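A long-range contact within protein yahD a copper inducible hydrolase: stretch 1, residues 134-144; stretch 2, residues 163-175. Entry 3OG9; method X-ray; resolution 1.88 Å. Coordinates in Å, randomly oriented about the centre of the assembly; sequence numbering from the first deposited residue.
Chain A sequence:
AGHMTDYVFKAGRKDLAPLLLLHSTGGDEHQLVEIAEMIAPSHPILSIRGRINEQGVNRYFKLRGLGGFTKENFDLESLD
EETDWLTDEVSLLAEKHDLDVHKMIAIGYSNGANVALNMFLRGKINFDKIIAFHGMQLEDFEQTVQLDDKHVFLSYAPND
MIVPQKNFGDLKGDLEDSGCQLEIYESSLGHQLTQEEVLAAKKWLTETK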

# COMPACT_ATOMS: atom_id res chain seq x y z
N HIS A 134 -6.56 3.84 -4.38
CA HIS A 134 -7.46 4.55 -3.46
C HIS A 134 -6.88 4.75 -2.07
O HIS A 134 -7.55 4.52 -1.04
CB HIS A 134 -8.85 3.89 -3.46
CG HIS A 134 -9.43 3.85 -4.83
ND1 HIS A 134 -9.83 4.99 -5.48
CD2 HIS A 134 -9.54 2.84 -5.72
CE1 HIS A 134 -10.20 4.68 -6.71
NE2 HIS A 134 -10.04 3.38 -6.88
N GLY A 135 -5.63 5.22 -2.06
CA GLY A 135 -4.93 5.56 -0.84
C GLY A 135 -5.20 6.99 -0.38
O GLY A 135 -5.80 7.83 -1.10
N MET A 136 -4.70 7.29 0.83
CA MET A 136 -4.90 8.58 1.44
C MET A 136 -3.81 8.85 2.45
O MET A 136 -3.07 7.95 2.83
CB MET A 136 -6.26 8.61 2.14
CG MET A 136 -6.35 7.71 3.40
SD MET A 136 -8.08 7.46 3.87
CE MET A 136 -8.59 9.13 4.03
N GLN A 137 -3.73 10.11 2.91
CA GLN A 137 -2.86 10.44 4.03
C GLN A 137 -3.50 10.01 5.37
O GLN A 137 -4.63 10.37 5.65
CB GLN A 137 -2.58 11.96 4.02
CG GLN A 137 -1.60 12.38 5.08
CD GLN A 137 -1.56 13.85 5.30
OE1 GLN A 137 -2.55 14.46 5.73
NE2 GLN A 137 -0.40 14.44 5.01
N LEU A 138 -2.76 9.26 6.20
CA LEU A 138 -3.23 8.85 7.53
C LEU A 138 -2.89 9.87 8.66
O LEU A 138 -3.64 10.00 9.62
CB LEU A 138 -2.60 7.49 7.88
CG LEU A 138 -3.05 6.36 6.96
CD1 LEU A 138 -2.44 5.09 7.46
CD2 LEU A 138 -4.60 6.29 6.93
N GLU A 139 -1.76 10.55 8.52
CA GLU A 139 -1.29 11.49 9.52
C GLU A 139 -0.40 12.56 8.88
O GLU A 139 0.22 12.34 7.82
CB GLU A 139 -0.54 10.75 10.65
CG GLU A 139 0.48 9.76 10.11
CD GLU A 139 1.53 9.33 11.14
OE1 GLU A 139 1.53 9.91 12.28
OE2 GLU A 139 2.37 8.44 10.79
N ASP A 140 -0.33 13.73 9.51
CA ASP A 140 0.61 14.77 9.09
C ASP A 140 1.79 14.72 10.06
O ASP A 140 1.59 14.65 11.28
CB ASP A 140 -0.08 16.13 9.12
CG ASP A 140 0.72 17.22 8.41
OD1 ASP A 140 1.71 16.91 7.70
OD2 ASP A 140 0.36 18.41 8.56
N PHE A 141 3.01 14.71 9.52
CA PHE A 141 4.24 14.66 10.33
C PHE A 141 5.42 15.23 9.56
O PHE A 141 5.29 15.54 8.39
CB PHE A 141 4.54 13.23 10.81
CG PHE A 141 4.67 12.22 9.68
CD1 PHE A 141 5.93 11.81 9.24
CD2 PHE A 141 3.53 11.68 9.08
CE1 PHE A 141 6.06 10.87 8.20
CE2 PHE A 141 3.64 10.74 8.04
CZ PHE A 141 4.90 10.35 7.60
N GLU A 142 6.57 15.37 10.24
CA GLU A 142 7.82 15.78 9.59
C GLU A 142 8.52 14.56 8.97
O GLU A 142 9.05 13.70 9.70
CB GLU A 142 8.76 16.49 10.58
CG GLU A 142 9.98 17.15 9.92
CD GLU A 142 11.04 17.59 10.93
OE1 GLU A 142 10.66 18.24 11.92
OE2 GLU A 142 12.24 17.28 10.73
N GLN A 143 8.47 14.48 7.64
CA GLN A 143 9.14 13.42 6.89
C GLN A 143 10.62 13.75 6.80
O GLN A 143 10.98 14.78 6.24
CB GLN A 143 8.62 13.31 5.45
CG GLN A 143 7.28 12.60 5.25
CD GLN A 143 6.10 13.55 5.36
OE1 GLN A 143 6.22 14.75 5.11
NE2 GLN A 143 4.94 13.02 5.73
N THR A 144 11.47 12.88 7.34
CA THR A 144 12.92 13.01 7.17
C THR A 144 13.38 11.93 6.20
O THR A 144 14.47 11.35 6.38
CB THR A 144 13.70 12.80 8.50
OG1 THR A 144 13.55 11.44 8.94
CG2 THR A 144 13.23 13.78 9.60
N VAL A 163 -12.13 9.23 0.63
CA VAL A 163 -10.92 10.01 0.51
C VAL A 163 -11.29 11.44 0.07
O VAL A 163 -11.63 11.65 -1.09
CB VAL A 163 -9.91 9.38 -0.49
CG1 VAL A 163 -8.66 10.27 -0.68
CG2 VAL A 163 -9.52 7.95 -0.05
N PRO A 164 -11.22 12.40 0.99
CA PRO A 164 -11.40 13.81 0.67
C PRO A 164 -10.35 14.30 -0.33
O PRO A 164 -9.17 13.90 -0.25
CB PRO A 164 -11.16 14.51 2.01
CG PRO A 164 -11.45 13.48 3.05
CD PRO A 164 -10.95 12.20 2.44
N GLN A 165 -10.76 15.21 -1.21
CA GLN A 165 -9.84 15.83 -2.14
C GLN A 165 -8.63 16.45 -1.44
O GLN A 165 -7.49 16.25 -1.87
CB GLN A 165 -10.56 16.90 -2.99
CG GLN A 165 -9.65 17.68 -3.90
CD GLN A 165 -10.39 18.64 -4.82
OE1 GLN A 165 -11.22 18.24 -5.66
NE2 GLN A 165 -10.08 19.94 -4.70
N LYS A 166 -8.88 17.21 -0.37
CA LYS A 166 -7.78 17.89 0.34
C LYS A 166 -6.82 16.85 0.87
O LYS A 166 -5.60 17.04 0.83
CB LYS A 166 -8.29 18.77 1.49
CG LYS A 166 -7.14 19.42 2.34
CD LYS A 166 -7.53 20.78 2.94
CE LYS A 166 -8.38 20.63 4.19
NZ LYS A 166 -8.98 21.96 4.58
N ASN A 167 -7.38 15.78 1.41
CA ASN A 167 -6.55 14.70 1.94
C ASN A 167 -5.66 14.10 0.86
O ASN A 167 -4.45 13.93 1.06
CB ASN A 167 -7.39 13.60 2.61
CG ASN A 167 -6.51 12.48 3.15
OD1 ASN A 167 -5.74 11.87 2.40
ND2 ASN A 167 -6.56 12.26 4.46
N PHE A 168 -6.25 13.73 -0.29
CA PHE A 168 -5.43 13.24 -1.40
C PHE A 168 -4.35 14.25 -1.88
O PHE A 168 -3.23 13.85 -2.16
CB PHE A 168 -6.30 12.72 -2.55
CG PHE A 168 -5.52 11.93 -3.60
CD1 PHE A 168 -5.03 10.64 -3.31
CD2 PHE A 168 -5.26 12.50 -4.86
CE1 PHE A 168 -4.28 9.91 -4.28
CE2 PHE A 168 -4.50 11.78 -5.85
CZ PHE A 168 -4.01 10.49 -5.55
N GLY A 169 -4.69 15.54 -1.91
CA GLY A 169 -3.68 16.61 -2.17
C GLY A 169 -2.50 16.62 -1.20
O GLY A 169 -1.34 16.90 -1.58
N ASP A 170 -2.80 16.35 0.07
CA ASP A 170 -1.75 16.26 1.09
C ASP A 170 -0.88 15.03 0.91
O ASP A 170 0.34 15.09 1.10
CB ASP A 170 -2.33 16.31 2.53
CG ASP A 170 -2.66 17.75 3.00
OD1 ASP A 170 -1.97 18.75 2.61
OD2 ASP A 170 -3.62 17.89 3.80
N LEU A 171 -1.49 13.90 0.58
CA LEU A 171 -0.70 12.70 0.27
C LEU A 171 0.26 12.93 -0.92
O LEU A 171 1.42 12.58 -0.85
CB LEU A 171 -1.63 11.51 -0.03
CG LEU A 171 -0.90 10.26 -0.55
CD1 LEU A 171 -0.02 9.66 0.58
CD2 LEU A 171 -1.94 9.24 -1.05
N LYS A 172 -0.26 13.49 -2.01
CA LYS A 172 0.57 13.74 -3.20
C LYS A 172 1.71 14.72 -2.83
O LYS A 172 2.89 14.53 -3.18
CB LYS A 172 -0.31 14.36 -4.29
CG LYS A 172 -1.21 13.39 -5.03
CD LYS A 172 -1.80 14.13 -6.25
CE LYS A 172 -2.70 15.31 -5.87
NZ LYS A 172 -3.19 15.97 -7.11
N GLY A 173 1.33 15.76 -2.10
CA GLY A 173 2.28 16.78 -1.63
C GLY A 173 3.37 16.19 -0.76
O GLY A 173 4.55 16.51 -0.95
N ASP A 174 3.02 15.34 0.20
CA ASP A 174 4.05 14.69 1.03
C ASP A 174 5.00 13.87 0.18
O ASP A 174 6.21 13.94 0.36
CB ASP A 174 3.44 13.79 2.13
CG ASP A 174 2.80 14.62 3.27
OD1 ASP A 174 2.14 14.01 4.14
OD2 ASP A 174 2.98 15.85 3.33
N LEU A 175 4.47 13.08 -0.75
CA LEU A 175 5.34 12.31 -1.67
C LEU A 175 6.23 13.19 -2.57
O LEU A 175 7.42 12.92 -2.75
CB LEU A 175 4.50 11.37 -2.54
CG LEU A 175 3.85 10.22 -1.73
CD1 LEU A 175 2.69 9.61 -2.52
CD2 LEU A 175 4.86 9.19 -1.31
O HOH W 1 -4.92 15.80 4.87
O HOH W 2 0.82 16.90 4.78
O HOH W 3 1.63 11.27 5.46
O HOH W 4 3.21 15.03 6.41
O HOH W 5 4.52 17.52 4.55
O HOH W 6 7.47 14.57 2.67

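Stretch 1 runs without regular secondary structure along a helix that begins at Gln 165, and the two bury 551 Å² between them, both sides summed. His 134 points its CA-to-CB bond away and contributes mainly backbone: its O lies 4.1 Å from Val 163 CG2. Gly 135 likewise meets stretch 2 through main-chain atoms. Its C is 4.0 Å from Leu 171 CD2, and its O approaches the edge of the Phe 168 ring, near the ring plane, at 3.7 Å from CD1. An ideal CB on Gly 135 would sit 4.2 Å from Leu 171 CD2.

Met 136 supplies the apolar packing. Its CB lies 4.0 Å from Val 163 CG2, and with chi1 p, chi2 t and chi3 m its CE comes within 4.2 Å of Pro 164 CD, Pro 164 being the N-cap residue of the helix.

Gln 137 is the polar centre, with 99 Å² covered. Asn 167, chi1 t, reads its backbone with both ends of the carboxamide: Gln 137 N donates to Asn 167 OD1 (2.7 Å, 151°), and Asn 167 ND2 donates to Gln 137 O (3.0 Å, 175°). An amide side chain suits this place because it offers an acceptor and a donor together, satisfying a buried peptide N and O. The extended Gln 137 side chain, chi1 and chi2 both t, carries NE2 to Asp 174 OD1 (2.7 Å, 143°). Water 1 donates to Gln 137 OE1 (2.9 Å) and Asp 170 OD2 (2.7 Å).

Beyond Leu 138, which makes no contact, solvent bridges the gap: water 3 donates to Glu 139 O (3.0 Å) and Asp 174 OD1 (3.1 Å). Gln 143 closes the interface, pointing toward the helix. Its NE2 makes only a weak hydrogen bond to Asp 174 OD1 (3.4 Å, 131°), but water 6 donates to both Gln 143 OE1 and Asp 174 O, each at 2.7 Å.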